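PDB 1NPE: nidogen, which is a basement-membrane glycoprotein whose six-bladed YWTD beta-propeller probably binds laminin, linking it to other matrix components. Local coordinates for residues A[28-32]-A[62-66]; A[6-12]-A[36-41]; A[1-5]-A[14-18]; A[51-55]-A[80-86]. All blocks are in the same frame, centred on the assembly; numbering follows the deposited sequence.

Contact 1 of 4, residues A[28-32]-A[62-66]; sequences KAFLH and RASLH. With CD (cadmium ion), chain E.
Phe30 drives its ring edge-on into the backbone of Ser64 and Leu65, a worked example of an aromatic side chain joining two neighbouring propeller blades. CZ of Phe30 stands 3.6 Å from the carbonyl O of Ser64, which lies in the plane of the ring, and CE1 of Phe30 comes equally near O of Leu65. A chi1 of 163° turns the ring beside the carbonyl carbon of its own residue and out across the gap to residues 62-66. Leu65 adds an apolar touch: although its CB starts off away from the other segment, its CD1 returns to within 4.0 Å of Phe30 CE1. Beside the ring, Leu31 CD2 rests on Ala63 CB at 4.1 Å. Phe30 and Leu31 both face Ile12 across their own sheet in a classic beta bulge, which sends two consecutive side chains toward the next blade; there Val50 lies against Phe30, and Trp52 against Leu31 and Ala63.

Outside this compact patch the contact thins quickly, and His32 turns to a cadmium ion instead. Its ND1 binds the metal at 2.5 Å, a water follows at 2.7 Å from the cadmium and accepts a weak bond from His32 N, and an acidic side chain of the other protein chain is a further ligand.

The chemistry is therefore of two kinds. The weakly positive C-H edge of Phe30 probably meets the carbonyl oxygens favourably but without strong direction, so this patch probably holds by shape and dispersion, while the stronger, directed bonds belong to the metal beside it.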
loop_
_atom_site.group_PDB
_atom_site.type_symbol
_atom_site.label_atom_id
_atom_site.label_comp_id
_atom_site.label_asym_id
_atom_site.label_seq_id
_atom_site.Cartn_x
_atom_site.Cartn_y
_atom_site.Cartn_z
ATOM N N LYS A 28 8.966 15.174 17.027
ATOM C CA LYS A 28 8.919 14.196 18.105
ATOM C C LYS A 28 7.869 13.147 17.752
ATOM O O LYS A 28 6.969 13.400 16.944
ATOM C CB LYS A 28 8.565 14.876 19.438
ATOM C CG LYS A 28 7.153 15.468 19.487
ATOM C CD LYS A 28 6.928 16.342 20.725
ATOM C CE LYS A 28 5.502 16.907 20.739
ATOM N NZ LYS A 28 5.278 17.919 21.822
ATOM N N ALA A 29 7.993 11.968 18.354
ATOM C CA ALA A 29 7.053 10.887 18.105
ATOM C C ALA A 29 5.665 11.211 18.636
ATOM O O ALA A 29 5.512 11.723 19.747
ATOM C CB ALA A 29 7.558 9.598 18.726
ATOM N N PHE A 30 4.661 10.965 17.803
ATOM C CA PHE A 30 3.278 11.188 18.192
ATOM C C PHE A 30 2.802 9.953 18.947
ATOM O O PHE A 30 2.171 10.050 19.997
ATOM C CB PHE A 30 2.397 11.385 16.953
ATOM C CG PHE A 30 0.922 11.214 17.219
ATOM C CD1 PHE A 30 0.284 11.963 18.205
ATOM C CD2 PHE A 30 0.172 10.300 16.486
ATOM C CE1 PHE A 30 -1.076 11.803 18.454
ATOM C CE2 PHE A 30 -1.184 10.132 16.725
ATOM C CZ PHE A 30 -1.814 10.883 17.712
ATOM N N LEU A 31 3.150 8.789 18.417
ATOM C CA LEU A 31 2.719 7.544 19.011
ATOM C C LEU A 31 3.646 6.410 18.626
ATOM O O LEU A 31 4.162 6.365 17.507
ATOM C CB LEU A 31 1.315 7.228 18.490
ATOM C CG LEU A 31 0.317 6.449 19.337
ATOM C CD1 LEU A 31 -0.090 7.281 20.547
ATOM C CD2 LEU A 31 -0.902 6.137 18.482
ATOM N N HIS A 32 3.872 5.510 19.574
ATOM C CA HIS A 32 4.691 4.334 19.339
ATOM C C HIS A 32 3.795 3.099 19.408
ATOM O O HIS A 32 3.138 2.852 20.427
ATOM C CB HIS A 32 5.793 4.202 20.397
ATOM C CG HIS A 32 7.043 4.953 20.071
ATOM N ND1 HIS A 32 7.477 6.031 20.811
ATOM C CD2 HIS A 32 7.971 4.761 19.105
ATOM C CE1 HIS A 32 8.619 6.471 20.317
ATOM N NE2 HIS A 32 8.941 5.718 19.280
ATOM N N ARG A 62 -7.284 4.493 15.679
ATOM C CA ARG A 62 -7.362 5.932 15.895
ATOM C C ARG A 62 -6.948 6.333 17.304
ATOM O O ARG A 62 -7.027 5.539 18.243
ATOM C CB ARG A 62 -8.777 6.443 15.613
ATOM C CG ARG A 62 -9.848 5.851 16.515
ATOM C CD ARG A 62 -11.194 6.516 16.273
ATOM N NE ARG A 62 -12.216 5.987 17.164
ATOM C CZ ARG A 62 -13.467 6.433 17.225
ATOM N NH1 ARG A 62 -13.870 7.427 16.442
ATOM N NH2 ARG A 62 -14.315 5.880 18.077
ATOM N N ALA A 63 -6.540 7.591 17.437
ATOM C CA ALA A 63 -6.112 8.151 18.711
ATOM C C ALA A 63 -6.219 9.666 18.643
ATOM O O ALA A 63 -5.965 10.261 17.594
ATOM C CB ALA A 63 -4.673 7.744 19.002
ATOM N N SER A 64 -6.630 10.286 19.746
ATOM C CA SER A 64 -6.741 11.742 19.806
ATOM C C SER A 64 -5.348 12.343 19.654
ATOM O O SER A 64 -4.354 11.746 20.083
ATOM C CB SER A 64 -7.332 12.190 21.148
ATOM O OG SER A 64 -8.674 11.762 21.296
ATOM N N LEU A 65 -5.274 13.509 19.021
ATOM C CA LEU A 65 -3.997 14.184 18.823
ATOM C C LEU A 65 -3.437 14.630 20.169
ATOM O O LEU A 65 -2.229 14.568 20.401
ATOM C CB LEU A 65 -4.162 15.401 17.906
ATOM C CG LEU A 65 -2.868 16.124 17.508
ATOM C CD1 LEU A 65 -2.020 15.213 16.632
ATOM C CD2 LEU A 65 -3.184 17.427 16.784
ATOM N N HIS A 66 -4.332 15.051 21.057
ATOM C CA HIS A 66 -3.955 15.526 22.384
ATOM C C HIS A 66 -3.960 14.400 23.419
ATOM O O HIS A 66 -5.000 14.088 24.010
ATOM C CB HIS A 66 -4.899 16.654 22.821
ATOM C CG HIS A 66 -5.004 17.775 21.830
ATOM N ND1 HIS A 66 -3.917 18.530 21.437
ATOM C CD2 HIS A 66 -6.066 18.263 21.145
ATOM C CE1 HIS A 66 -4.307 19.434 20.556
ATOM N NE2 HIS A 66 -5.606 19.294 20.361
HETATM CD CD CD E . 6.549 6.059 23.140
HETATM O O HOH W 1 3.918 5.438 22.948
#

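Contact 2 of 4, residues A[6-12]-A[36-41]; sequences FAQTGKI and KVIIGL
Ala7, Ile12, Ile38 and Leu41 form the apolar first shell of this blade-to-blade contact. The methyl of Ala7 sits against both the backbone and the branch of Ile38, with CB 3.4 Å from Ile38 O and close to its CG2. Ile12 meets Ile38 nearly at right angles, CG1 to CG2, and runs antiparallel alongside Leu41, bringing Ile12 CD1 to 3.6 Å from Leu41 CD2. The other branch of Leu41, CD1, lies 3.6 Å from the backbone C of Phe6, so the two methyls of this leucine reach two different strands, 11-17 and 2-8.

At the far end the contact turns polar. Gly10 N donates to Lys36 O at 2.7 Å, a short bond that is bent at the hydrogen (131°), while Thr9 and Val37 extend in the same direction and touch through their CG2 methyls at 4.0 Å.

A second shell sets these groups in place. The type II turn from Gln8 to Lys11 presents the Gly10 amide; Gly10 has the positive phi (79°) that suits a glycine at the third position of such a turn. Trp52 packs on Ile12, Ile38 and Leu41. Thr9 OG1 bonds to an acidic side chain of the other protein chain.

The chemistry thus combines an interlocked aliphatic seam between blades with one backbone bond between the two segments, made at the turn, whose threonine contributes to the surface that meets the partner protein.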
loop_
_atom_site.group_PDB
_atom_site.type_symbol
_atom_site.label_atom_id
_atom_site.label_comp_id
_atom_site.label_asym_id
_atom_site.label_seq_id
_atom_site.Cartn_x
_atom_site.Cartn_y
_atom_site.Cartn_z
ATOM N N PHE A 6 3.499 11.800 9.857
ATOM C CA PHE A 6 3.880 10.768 8.903
ATOM C C PHE A 6 4.136 9.415 9.556
ATOM O O PHE A 6 4.421 9.332 10.747
ATOM C CB PHE A 6 5.038 11.207 7.993
ATOM C CG PHE A 6 6.346 11.422 8.702
ATOM C CD1 PHE A 6 6.747 12.706 9.073
ATOM C CD2 PHE A 6 7.208 10.355 8.932
ATOM C CE1 PHE A 6 7.994 12.930 9.658
ATOM C CE2 PHE A 6 8.458 10.565 9.514
ATOM C CZ PHE A 6 8.853 11.861 9.877
ATOM N N ALA A 7 4.008 8.354 8.768
ATOM C CA ALA A 7 4.182 7.002 9.265
ATOM C C ALA A 7 5.516 6.335 8.956
ATOM O O ALA A 7 6.134 6.580 7.920
ATOM C CB ALA A 7 3.043 6.125 8.763
ATOM N N GLN A 8 5.944 5.496 9.896
ATOM C CA GLN A 8 7.161 4.695 9.803
ATOM C C GLN A 8 6.813 3.379 10.480
ATOM O O GLN A 8 5.760 3.267 11.118
ATOM C CB GLN A 8 8.333 5.346 10.538
ATOM C CG GLN A 8 9.168 6.280 9.683
ATOM C CD GLN A 8 10.320 6.916 10.447
ATOM O OE1 GLN A 8 10.152 7.377 11.573
ATOM N NE2 GLN A 8 11.492 6.955 9.828
ATOM N N THR A 9 7.666 2.374 10.308
ATOM C CA THR A 9 7.428 1.079 10.924
ATOM C C THR A 9 7.497 1.256 12.431
ATOM O O THR A 9 8.464 1.810 12.954
ATOM C CB THR A 9 8.465 0.028 10.460
ATOM O OG1 THR A 9 8.302 -0.219 9.058
ATOM C CG2 THR A 9 8.299 -1.280 11.212
ATOM N N GLY A 10 6.415 0.863 13.102
ATOM C CA GLY A 10 6.332 0.942 14.551
ATOM C C GLY A 10 6.027 2.291 15.179
ATOM O O GLY A 10 6.057 2.401 16.404
ATOM N N LYS A 11 5.689 3.297 14.375
ATOM C CA LYS A 11 5.407 4.627 14.922
ATOM C C LYS A 11 4.765 5.608 13.948
ATOM O O LYS A 11 4.633 5.334 12.759
ATOM C CB LYS A 11 6.712 5.260 15.419
ATOM C CG LYS A 11 7.793 5.320 14.348
ATOM C CD LYS A 11 9.065 6.007 14.832
ATOM C CE LYS A 11 8.848 7.494 15.037
ATOM N NZ LYS A 11 10.126 8.153 15.399
ATOM N N ILE A 12 4.335 6.740 14.495
ATOM C CA ILE A 12 3.770 7.840 13.724
ATOM C C ILE A 12 4.534 9.062 14.242
ATOM O O ILE A 12 4.545 9.324 15.447
ATOM C CB ILE A 12 2.261 8.070 13.983
ATOM C CG1 ILE A 12 1.426 6.902 13.451
ATOM C CG2 ILE A 12 1.809 9.358 13.301
ATOM C CD1 ILE A 12 -0.057 7.061 13.748
ATOM N N LYS A 36 3.319 -2.729 15.000
ATOM C CA LYS A 36 2.693 -2.369 13.727
ATOM C C LYS A 36 3.507 -1.690 12.626
ATOM O O LYS A 36 4.550 -1.096 12.863
ATOM C CB LYS A 36 1.447 -1.518 13.998
ATOM C CG LYS A 36 0.407 -2.151 14.920
ATOM C CD LYS A 36 -0.841 -1.259 15.024
ATOM C CE LYS A 36 -1.850 -1.769 16.060
ATOM N NZ LYS A 36 -2.469 -3.079 15.687
ATOM N N VAL A 37 3.010 -1.819 11.401
ATOM C CA VAL A 37 3.612 -1.175 10.240
ATOM C C VAL A 37 2.502 -0.244 9.749
ATOM O O VAL A 37 1.594 -0.661 9.021
ATOM C CB VAL A 37 4.004 -2.187 9.127
ATOM C CG1 VAL A 37 4.474 -1.445 7.885
ATOM C CG2 VAL A 37 5.104 -3.124 9.622
ATOM N N ILE A 38 2.534 0.990 10.243
ATOM C CA ILE A 38 1.545 2.000 9.899
ATOM C C ILE A 38 1.739 2.428 8.449
ATOM O O ILE A 38 2.841 2.797 8.049
ATOM C CB ILE A 38 1.683 3.240 10.811
ATOM C CG1 ILE A 38 1.769 2.819 12.282
ATOM C CG2 ILE A 38 0.492 4.170 10.614
ATOM C CD1 ILE A 38 0.462 2.318 12.870
ATOM N N ILE A 39 0.670 2.379 7.662
ATOM C CA ILE A 39 0.759 2.755 6.258
ATOM C C ILE A 39 -0.033 4.018 5.931
ATOM O O ILE A 39 0.554 5.037 5.570
ATOM C CB ILE A 39 0.303 1.605 5.340
ATOM C CG1 ILE A 39 1.154 0.355 5.596
ATOM C CG2 ILE A 39 0.400 2.027 3.881
ATOM C CD1 ILE A 39 2.610 0.488 5.162
ATOM N N GLY A 40 -1.357 3.953 6.056
ATOM C CA GLY A 40 -2.181 5.111 5.756
ATOM C C GLY A 40 -2.484 5.993 6.954
ATOM O O GLY A 40 -2.591 5.500 8.076
ATOM N N LEU A 41 -2.610 7.299 6.721
ATOM C CA LEU A 41 -2.927 8.246 7.786
ATOM C C LEU A 41 -3.977 9.253 7.333
ATOM O O LEU A 41 -4.012 9.644 6.168
ATOM C CB LEU A 41 -1.689 9.027 8.227
ATOM C CG LEU A 41 -0.575 8.363 9.043
ATOM C CD1 LEU A 41 0.518 9.393 9.275
ATOM C CD2 LEU A 41 -1.103 7.826 10.379
#

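Contact 3 of 4, residues A[1-5]-A[14-18]; sequences GTHLL and RLPLE
His3 and Arg14 meet because of how their torsions aim them: CG of His3 is anti to its carbonyl carbon (chi1 -55°), and Arg14 starts anti to its backbone N (chi1 171°) and runs extended as far as NE. The guanidinium consequently arrives edge-first over one face of the imidazole, the two planes 89° apart. Arg14 NH2 stands 3.2 Å above the ring plane, displaced toward the rim, and Arg14 NE lies 3.4 Å from His3 CD2. Replacing His3 by an alanine would probably leave the end of Arg14 without the ring it crosses and free to swing.

Beneath this pair the backbones zip up as an antiparallel hairpin. Leu4 N donates to Leu15 O at 2.7 Å and Leu15 N returns a bond to Leu4 O at 3.0 Å. Leu4 also packs with Leu17, CG to CG at 4.0 Å, whereas Leu5 runs alongside Arg14, its CD2 3.9 Å from Arg14 CB.

The hairpin forms the middle of a four-stranded blade. Strand 256-259, from the C-terminal end of the chain, flanks 2-8, and strand 28-33 flanks 11-17, a closure joining both chain ends in one sheet. Tyr222 of strand 220-225, in the preceding blade, packs on Leu4 and Leu17.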
loop_
_atom_site.group_PDB
_atom_site.type_symbol
_atom_site.label_atom_id
_atom_site.label_comp_id
_atom_site.label_asym_id
_atom_site.label_seq_id
_atom_site.Cartn_x
_atom_site.Cartn_y
_atom_site.Cartn_z
ATOM N N GLY A 1 -0.126 25.592 15.510
ATOM C CA GLY A 1 -1.507 25.018 15.552
ATOM C C GLY A 1 -1.674 23.830 14.621
ATOM O O GLY A 1 -2.360 22.866 14.959
ATOM N N THR A 2 -1.062 23.914 13.441
ATOM C CA THR A 2 -1.128 22.848 12.447
ATOM C C THR A 2 0.151 22.014 12.469
ATOM O O THR A 2 1.258 22.552 12.527
ATOM C CB THR A 2 -1.335 23.409 11.032
ATOM O OG1 THR A 2 -0.215 24.229 10.681
ATOM C CG2 THR A 2 -2.607 24.245 10.966
ATOM N N HIS A 3 -0.004 20.697 12.410
ATOM C CA HIS A 3 1.145 19.806 12.447
ATOM C C HIS A 3 1.164 18.849 11.272
ATOM O O HIS A 3 0.142 18.611 10.626
ATOM C CB HIS A 3 1.144 18.998 13.751
ATOM C CG HIS A 3 1.092 19.841 14.989
ATOM N ND1 HIS A 3 -0.071 20.427 15.443
ATOM C CD2 HIS A 3 2.063 20.209 15.859
ATOM C CE1 HIS A 3 0.186 21.121 16.537
ATOM N NE2 HIS A 3 1.473 21.005 16.810
ATOM N N LEU A 4 2.353 18.339 10.979
ATOM C CA LEU A 4 2.551 17.363 9.918
ATOM C C LEU A 4 2.701 16.027 10.625
ATOM O O LEU A 4 3.366 15.941 11.660
ATOM C CB LEU A 4 3.832 17.645 9.136
ATOM C CG LEU A 4 3.734 18.242 7.739
ATOM C CD1 LEU A 4 5.134 18.293 7.143
ATOM C CD2 LEU A 4 2.822 17.401 6.864
ATOM N N LEU A 5 2.092 14.993 10.060
ATOM C CA LEU A 5 2.153 13.661 10.636
ATOM C C LEU A 5 2.520 12.653 9.564
ATOM O O LEU A 5 1.955 12.676 8.467
ATOM C CB LEU A 5 0.790 13.288 11.230
ATOM C CG LEU A 5 0.308 14.066 12.456
ATOM C CD1 LEU A 5 -1.203 14.112 12.493
ATOM C CD2 LEU A 5 0.858 13.427 13.709
ATOM N N ARG A 14 5.544 13.248 14.357
ATOM C CA ARG A 14 4.855 14.532 14.387
ATOM C C ARG A 14 5.827 15.712 14.376
ATOM O O ARG A 14 6.840 15.703 15.086
ATOM C CB ARG A 14 4.006 14.601 15.655
ATOM C CG ARG A 14 3.385 15.944 15.947
ATOM C CD ARG A 14 2.720 15.952 17.315
ATOM N NE ARG A 14 1.954 17.179 17.502
ATOM C CZ ARG A 14 0.979 17.334 18.391
ATOM N NH1 ARG A 14 0.639 16.337 19.198
ATOM N NH2 ARG A 14 0.329 18.489 18.457
ATOM N N LEU A 15 5.535 16.713 13.547
ATOM C CA LEU A 15 6.355 17.922 13.494
ATOM C C LEU A 15 5.505 19.123 13.121
ATOM O O LEU A 15 4.673 19.061 12.215
ATOM C CB LEU A 15 7.554 17.789 12.549
ATOM C CG LEU A 15 7.369 17.716 11.039
ATOM C CD1 LEU A 15 8.580 18.324 10.354
ATOM C CD2 LEU A 15 7.173 16.276 10.623
ATOM N N PRO A 16 5.709 20.240 13.826
ATOM C CA PRO A 16 4.998 21.505 13.639
ATOM C C PRO A 16 5.185 22.143 12.275
ATOM O O PRO A 16 6.223 21.980 11.638
ATOM C CB PRO A 16 5.598 22.397 14.729
ATOM C CG PRO A 16 6.034 21.420 15.777
ATOM C CD PRO A 16 6.660 20.345 14.943
ATOM N N LEU A 17 4.153 22.861 11.845
ATOM C CA LEU A 17 4.151 23.589 10.584
ATOM C C LEU A 17 3.803 25.035 10.900
ATOM O O LEU A 17 2.634 25.358 11.113
ATOM C CB LEU A 17 3.083 23.048 9.630
ATOM C CG LEU A 17 3.439 22.137 8.455
ATOM C CD1 LEU A 17 2.225 22.082 7.527
ATOM C CD2 LEU A 17 4.644 22.660 7.686
ATOM N N GLU A 18 4.813 25.897 10.979
ATOM C CA GLU A 18 4.576 27.311 11.249
ATOM C C GLU A 18 4.750 28.106 9.952
ATOM O O GLU A 18 5.867 28.305 9.471
ATOM C CB GLU A 18 5.498 27.823 12.367
ATOM C CG GLU A 18 5.285 27.097 13.711
ATOM C CD GLU A 18 5.750 27.898 14.922
ATOM O OE1 GLU A 18 6.783 27.532 15.533
ATOM O OE2 GLU A 18 5.068 28.889 15.273
#

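Contact 4 of 4, residues A[51-55]-A[80-86]; sequences YWTDI and SPEGIAL
The ring of Tyr51 receives Leu86 on one face: CD2 of the leucine hangs 3.8 Å from the ring centroid and 14° off the normal, a CH-pi contact displaced slightly toward the rim. Ile84 approaches the root of the same side chain, with CD1 3.9 Å from Tyr51 CB. The phenol oxygen is held by NH1 of Arg62.

Two residues on, Thr53 does both polar and apolar work. Its OG1 donates to Pro81 O at 2.9 Å, from well above the carbonyl plane (59° out of it). The methyl CG2 points elsewhere and passes alongside Ile84, 3.8 Å from its CB, while Thr53 CB packs on Pro81 CB at 3.7 Å. Since OG1 also accepts a bond from Gly40 N, this hydroxyl joins strands of two blades. A valine in place of Thr53 would probably leave both the Gly40 amide and the Pro81 carbonyl without their partner in this buried interface.

At the end that faces the other protein chain, Ile55 CG2 lies 3.5 Å from Pro81 O. Ser80 OG donates to OE2 of Glu82, which also bonds to Ser98, and a basic side chain of the other protein chain bonds to Ser80 OG.

Tyr51 to Asp54 spell the YWTD motif that names this propeller family, and its chemistry here is a division of labour: the tyrosine offers a face to the next blade, and the threonine hydroxyl relays hydrogen bonds across the junction.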
loop_
_atom_site.group_PDB
_atom_site.type_symbol
_atom_site.label_atom_id
_atom_site.label_comp_id
_atom_site.label_asym_id
_atom_site.label_seq_id
_atom_site.Cartn_x
_atom_site.Cartn_y
_atom_site.Cartn_z
ATOM N N TYR A 51 -6.296 9.007 12.311
ATOM C CA TYR A 51 -6.693 7.664 11.890
ATOM C C TYR A 51 -5.546 7.024 11.098
ATOM O O TYR A 51 -4.782 7.730 10.420
ATOM C CB TYR A 51 -7.959 7.704 11.026
ATOM C CG TYR A 51 -9.231 7.987 11.791
ATOM C CD1 TYR A 51 -9.497 9.259 12.294
ATOM C CD2 TYR A 51 -10.175 6.982 12.011
ATOM C CE1 TYR A 51 -10.662 9.524 12.995
ATOM C CE2 TYR A 51 -11.351 7.240 12.713
ATOM C CZ TYR A 51 -11.584 8.513 13.202
ATOM O OH TYR A 51 -12.722 8.781 13.920
ATOM N N TRP A 52 -5.442 5.694 11.172
ATOM C CA TRP A 52 -4.384 4.964 10.469
ATOM C C TRP A 52 -4.752 3.545 10.071
ATOM O O TRP A 52 -5.710 2.964 10.580
ATOM C CB TRP A 52 -3.104 4.898 11.321
ATOM C CG TRP A 52 -3.228 4.043 12.573
ATOM C CD1 TRP A 52 -3.188 2.676 12.650
ATOM C CD2 TRP A 52 -3.441 4.509 13.909
ATOM N NE1 TRP A 52 -3.371 2.266 13.949
ATOM C CE2 TRP A 52 -3.529 3.369 14.741
ATOM C CE3 TRP A 52 -3.568 5.781 14.485
ATOM C CZ2 TRP A 52 -3.739 3.463 16.117
ATOM C CZ3 TRP A 52 -3.779 5.874 15.856
ATOM C CH2 TRP A 52 -3.864 4.719 16.656
ATOM N N THR A 53 -3.966 2.998 9.150
ATOM C CA THR A 53 -4.139 1.626 8.705
ATOM C C THR A 53 -2.832 0.910 9.021
ATOM O O THR A 53 -1.747 1.489 8.913
ATOM C CB THR A 53 -4.420 1.510 7.190
ATOM O OG1 THR A 53 -3.256 1.890 6.443
ATOM C CG2 THR A 53 -5.600 2.381 6.797
ATOM N N ASP A 54 -2.956 -0.343 9.435
ATOM C CA ASP A 54 -1.822 -1.178 9.788
ATOM C C ASP A 54 -1.893 -2.465 8.969
ATOM O O ASP A 54 -2.898 -3.175 9.020
ATOM C CB ASP A 54 -1.884 -1.489 11.288
ATOM C CG ASP A 54 -1.075 -2.709 11.666
ATOM O OD1 ASP A 54 -1.625 -3.589 12.357
ATOM O OD2 ASP A 54 0.103 -2.785 11.270
ATOM N N ILE A 55 -0.845 -2.747 8.200
ATOM C CA ILE A 55 -0.799 -3.953 7.369
ATOM C C ILE A 55 -0.211 -5.167 8.090
ATOM O O ILE A 55 -0.155 -6.259 7.524
ATOM C CB ILE A 55 0.038 -3.742 6.100
ATOM C CG1 ILE A 55 1.435 -3.242 6.482
ATOM C CG2 ILE A 55 -0.678 -2.809 5.146
ATOM C CD1 ILE A 55 2.436 -3.319 5.364
ATOM N N SER A 80 -5.157 -5.812 3.125
ATOM C CA SER A 80 -4.022 -4.893 3.184
ATOM C C SER A 80 -4.487 -3.430 3.060
ATOM O O SER A 80 -4.416 -2.831 1.985
ATOM C CB SER A 80 -3.025 -5.224 2.069
ATOM O OG SER A 80 -1.838 -4.468 2.204
ATOM N N PRO A 81 -4.969 -2.843 4.169
ATOM C CA PRO A 81 -5.441 -1.446 4.171
ATOM C C PRO A 81 -4.245 -0.503 4.031
ATOM O O PRO A 81 -3.345 -0.508 4.865
ATOM C CB PRO A 81 -6.148 -1.323 5.523
ATOM C CG PRO A 81 -5.361 -2.254 6.399
ATOM C CD PRO A 81 -5.090 -3.458 5.503
ATOM N N GLU A 82 -4.231 0.292 2.968
ATOM C CA GLU A 82 -3.098 1.170 2.716
ATOM C C GLU A 82 -3.380 2.651 2.540
ATOM O O GLU A 82 -2.462 3.432 2.296
ATOM C CB GLU A 82 -2.337 0.662 1.502
ATOM C CG GLU A 82 -1.707 -0.694 1.715
ATOM C CD GLU A 82 -1.120 -1.244 0.453
ATOM O OE1 GLU A 82 -0.606 -0.458 -0.366
ATOM O OE2 GLU A 82 -1.171 -2.470 0.277
ATOM N N GLY A 83 -4.647 3.021 2.632
ATOM C CA GLY A 83 -5.040 4.408 2.491
ATOM C C GLY A 83 -6.343 4.574 3.242
ATOM O O GLY A 83 -7.165 3.666 3.256
ATOM N N ILE A 84 -6.515 5.711 3.900
ATOM C CA ILE A 84 -7.726 5.977 4.650
ATOM C C ILE A 84 -8.070 7.462 4.554
ATOM O O ILE A 84 -7.184 8.315 4.631
ATOM C CB ILE A 84 -7.588 5.502 6.131
ATOM C CG1 ILE A 84 -8.876 5.771 6.910
ATOM C CG2 ILE A 84 -6.381 6.162 6.812
ATOM C CD1 ILE A 84 -8.926 5.073 8.263
ATOM N N ALA A 85 -9.348 7.745 4.298
ATOM C CA ALA A 85 -9.862 9.110 4.175
ATOM C C ALA A 85 -11.112 9.263 5.035
ATOM O O ALA A 85 -11.794 8.284 5.323
ATOM C CB ALA A 85 -10.177 9.429 2.725
ATOM N N LEU A 86 -11.442 10.496 5.405
ATOM C CA LEU A 86 -12.592 10.721 6.265
ATOM C C LEU A 86 -13.641 11.678 5.725
ATOM O O LEU A 86 -13.390 12.457 4.823
ATOM C CB LEU A 86 -12.118 11.269 7.611
ATOM C CG LEU A 86 -10.913 10.620 8.289
ATOM C CD1 LEU A 86 -10.359 11.580 9.294
ATOM C CD2 LEU A 86 -11.289 9.298 8.945
#

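Together the four contacts trace the propeller from its closing blade through two successive inter-blade junctions. Contact 3 builds the hairpin 2-8/11-17. Contacts 1 and 2, centres 11 Å apart, fix that blade to the next: contact 1 through edge strand 28-33, contact 2 through the hairpin against strand 36-44. A probable hydrogen bond, Phe30 N to Ile12 O at 2.9 Å, joins them. Contact 4 repeats the junction one blade further on, its centre 10 Å from that of contact 2, and Trp52 links it to contacts 1 and 2. Contacts 1, 2 and 4 reach the partner chain; cadmium is bound directly at contact 1, and the side chains of Lys11 and Ser80 each lie about 8 Å from a cadmium ion.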